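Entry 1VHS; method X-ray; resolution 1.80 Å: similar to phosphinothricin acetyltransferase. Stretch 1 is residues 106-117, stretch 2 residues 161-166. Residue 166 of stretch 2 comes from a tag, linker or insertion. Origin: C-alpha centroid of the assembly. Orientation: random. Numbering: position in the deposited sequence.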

# COMPACT_ATOMS: atom_id res chain seq x y z
N ALA A 106 8.09 5.15 -3.87
CA ALA A 106 6.74 5.70 -3.91
C ALA A 106 6.82 7.22 -3.78
O ALA A 106 6.14 7.96 -4.50
CB ALA A 106 5.89 5.11 -2.77
N LEU A 107 7.67 7.69 -2.87
CA LEU A 107 7.84 9.12 -2.63
C LEU A 107 8.51 9.86 -3.78
O LEU A 107 8.27 11.05 -3.98
CB LEU A 107 8.60 9.35 -1.32
CG LEU A 107 7.81 9.03 -0.05
CD1 LEU A 107 8.73 9.02 1.17
CD2 LEU A 107 6.70 10.05 0.13
N ARG A 108 9.36 9.18 -4.53
CA ARG A 108 10.02 9.80 -5.67
C ARG A 108 8.97 9.97 -6.77
O ARG A 108 8.91 11.00 -7.44
CB ARG A 108 11.15 8.90 -6.19
CG ARG A 108 11.76 9.36 -7.52
CD ARG A 108 12.86 8.42 -8.00
NE ARG A 108 12.37 7.09 -8.37
CZ ARG A 108 11.67 6.82 -9.48
NH1 ARG A 108 11.27 5.58 -9.72
NH2 ARG A 108 11.38 7.79 -10.34
N ILE A 109 8.14 8.95 -6.91
CA ILE A 109 7.09 8.94 -7.93
C ILE A 109 5.92 9.88 -7.68
O ILE A 109 5.49 10.59 -8.58
CB ILE A 109 6.56 7.50 -8.11
CG1 ILE A 109 7.64 6.64 -8.78
CG2 ILE A 109 5.26 7.50 -8.90
CD1 ILE A 109 7.25 5.17 -8.93
N ALA A 110 5.41 9.88 -6.45
CA ALA A 110 4.24 10.69 -6.09
C ALA A 110 4.16 12.12 -6.64
O ALA A 110 3.14 12.50 -7.21
CB ALA A 110 4.09 10.71 -4.56
N PRO A 111 5.21 12.93 -6.47
CA PRO A 111 5.19 14.30 -6.98
C PRO A 111 4.92 14.39 -8.48
O PRO A 111 4.24 15.30 -8.95
CB PRO A 111 6.58 14.83 -6.62
CG PRO A 111 6.90 14.08 -5.37
CD PRO A 111 6.46 12.67 -5.73
N ASN A 112 5.45 13.43 -9.23
CA ASN A 112 5.25 13.43 -10.68
C ASN A 112 3.84 12.99 -11.06
O ASN A 112 3.44 13.13 -12.21
CB ASN A 112 6.29 12.54 -11.36
CG ASN A 112 7.70 13.10 -11.25
OD1 ASN A 112 8.37 12.94 -10.23
ND2 ASN A 112 8.14 13.77 -12.31
N LEU A 113 3.10 12.46 -10.09
CA LEU A 113 1.73 12.03 -10.33
C LEU A 113 0.77 13.18 -10.02
O LEU A 113 -0.45 13.05 -10.17
CB LEU A 113 1.39 10.81 -9.46
CG LEU A 113 2.24 9.56 -9.71
CD1 LEU A 113 1.83 8.47 -8.73
CD2 LEU A 113 2.05 9.09 -11.15
N GLY A 114 1.32 14.30 -9.57
CA GLY A 114 0.50 15.45 -9.23
C GLY A 114 -0.09 15.35 -7.84
O GLY A 114 -1.03 16.06 -7.49
N ILE A 115 0.46 14.45 -7.03
CA ILE A 115 -0.03 14.26 -5.66
C ILE A 115 0.62 15.25 -4.70
O ILE A 115 1.84 15.34 -4.62
CB ILE A 115 0.28 12.84 -5.17
CG1 ILE A 115 -0.45 11.82 -6.05
CG2 ILE A 115 -0.15 12.69 -3.71
CD1 ILE A 115 0.03 10.40 -5.87
N ARG A 116 -0.22 16.00 -3.97
CA ARG A 116 0.26 16.97 -3.00
C ARG A 116 0.23 16.40 -1.58
O ARG A 116 1.15 16.64 -0.79
CB ARG A 116 -0.59 18.24 -3.05
CG ARG A 116 -0.26 19.25 -1.96
CD ARG A 116 -0.89 20.60 -2.23
NE ARG A 116 -2.34 20.52 -2.39
CZ ARG A 116 -3.11 21.54 -2.75
NH1 ARG A 116 -4.42 21.39 -2.88
NH2 ARG A 116 -2.56 22.73 -2.99
N SER A 117 -0.82 15.65 -1.26
CA SER A 117 -0.96 15.05 0.06
C SER A 117 -1.08 13.55 -0.10
O SER A 117 -1.96 13.06 -0.81
CB SER A 117 -2.20 15.59 0.78
OG SER A 117 -2.15 17.01 0.89
N GLY A 161 -0.04 10.91 7.32
CA GLY A 161 -0.05 11.71 6.12
C GLY A 161 1.19 12.55 5.95
O GLY A 161 1.93 12.80 6.90
N ARG A 162 1.42 12.97 4.72
CA ARG A 162 2.56 13.81 4.42
C ARG A 162 2.24 14.71 3.25
O ARG A 162 1.73 14.24 2.23
CB ARG A 162 3.80 12.99 4.08
CG ARG A 162 4.90 13.90 3.55
CD ARG A 162 6.20 13.21 3.31
NE ARG A 162 7.09 14.08 2.55
CZ ARG A 162 8.19 13.67 1.94
NH1 ARG A 162 8.94 14.52 1.26
NH2 ARG A 162 8.54 12.39 2.03
N GLU A 163 2.54 15.99 3.39
CA GLU A 163 2.32 16.92 2.30
C GLU A 163 3.64 16.99 1.56
O GLU A 163 4.67 17.35 2.13
CB GLU A 163 1.92 18.30 2.81
CG GLU A 163 1.46 19.22 1.68
CD GLU A 163 0.76 20.45 2.19
OE1 GLU A 163 -0.12 20.32 3.06
OE2 GLU A 163 1.08 21.56 1.70
N LEU A 164 3.61 16.62 0.28
CA LEU A 164 4.79 16.60 -0.56
C LEU A 164 5.11 17.95 -1.17
O LEU A 164 6.24 18.42 -1.11
CB LEU A 164 4.60 15.58 -1.69
CG LEU A 164 4.38 14.11 -1.33
CD1 LEU A 164 3.21 13.94 -0.38
CD2 LEU A 164 4.11 13.35 -2.61
N SER A 165 4.09 18.58 -1.74
CA SER A 165 4.25 19.87 -2.40
C SER A 165 4.82 20.96 -1.51
O SER A 165 4.37 21.17 -0.38
CB SER A 165 2.91 20.32 -2.99
OG SER A 165 2.49 19.42 -4.00
N GLU A 166 5.82 21.66 -2.05
CA GLU A 166 6.48 22.76 -1.37
C GLU A 166 5.50 23.90 -1.13
O GLU A 166 5.31 24.29 0.04
CB GLU A 166 7.65 23.25 -2.23
O HOH W 1 3.66 17.14 -5.36
O HOH W 2 -1.74 17.91 3.41

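How do the two backbones meet? Stretch 1 enters in a helix already under way at A106, loosens into turns, and reverses at G114, whose positive phi of 82° would jam a CB against the carbonyl oxygen of L113; glycine fits this corner. The chain then runs through I115 and R116 to S117, which pairs with E163 as an antiparallel, non-hydrogen-bonded bridge, their CA atoms 4.4 Å apart. Just beside the bridge lies the one direct hydrogen bond between the stretches: L164 N donates to R116 O over 2.7 Å, at an N-H...O angle of 155°. The same carbonyl receives a CA-H...O contact, E163 CA to R116 O at 3.3 Å, and a second such contact runs the other way, from S117 CA to R162 O at 3.5 Å.

What fills the space between the turn and the end of the strand? L164 does, with the largest share of the 423 Å² buried between the stretches. Its CB points toward stretch 1, and with chi1 m and chi2 p it brings CD2 to 3.3 Å from A110 CB, a tight apolar contact. L164 CD2 also lies 4.0 Å from P111 CD and 4.4 Å from I115 CG2, so a single methyl touches three apolar residues, of which A110 and I115 are buried. A110 offers just a methyl here, and L164 CD2 packs closely against it.

How do the long polar side chains contribute? R162 starts sideways but, with chi1 to chi3 all t, extends until NH2 lies 3.5 Å from L107 CD1. The leucine methyl sits at the guanidinium edge, near its plane; being uncharged, it gives a packing contact, and R162 NH2 is hydrogen-bonded elsewhere in the structure. R116 has a CB direction that leads away overall, yet the aliphatic part of its side chain still packs, with R116 CG 4.0 Å from E163 CG and 3.4 Å from S165 OG.

Where does water complete the contact? On the sheet face shared by S117 and E163, water 2 lies 2.7 Å from S117 OG and donates to E163 OE1 at 2.9 Å, joining two polar side chains whose closest direct approach, S117 OG to E163 CG, is 4.3 Å. Water 1 donates to I115 O at 2.7 Å and hydrogen-bonds S165 OG at 2.9 Å, bridging a 4.2 Å gap between I115 O and S165 OG. At both sites a serine hydroxyl can hydrogen-bond to the water.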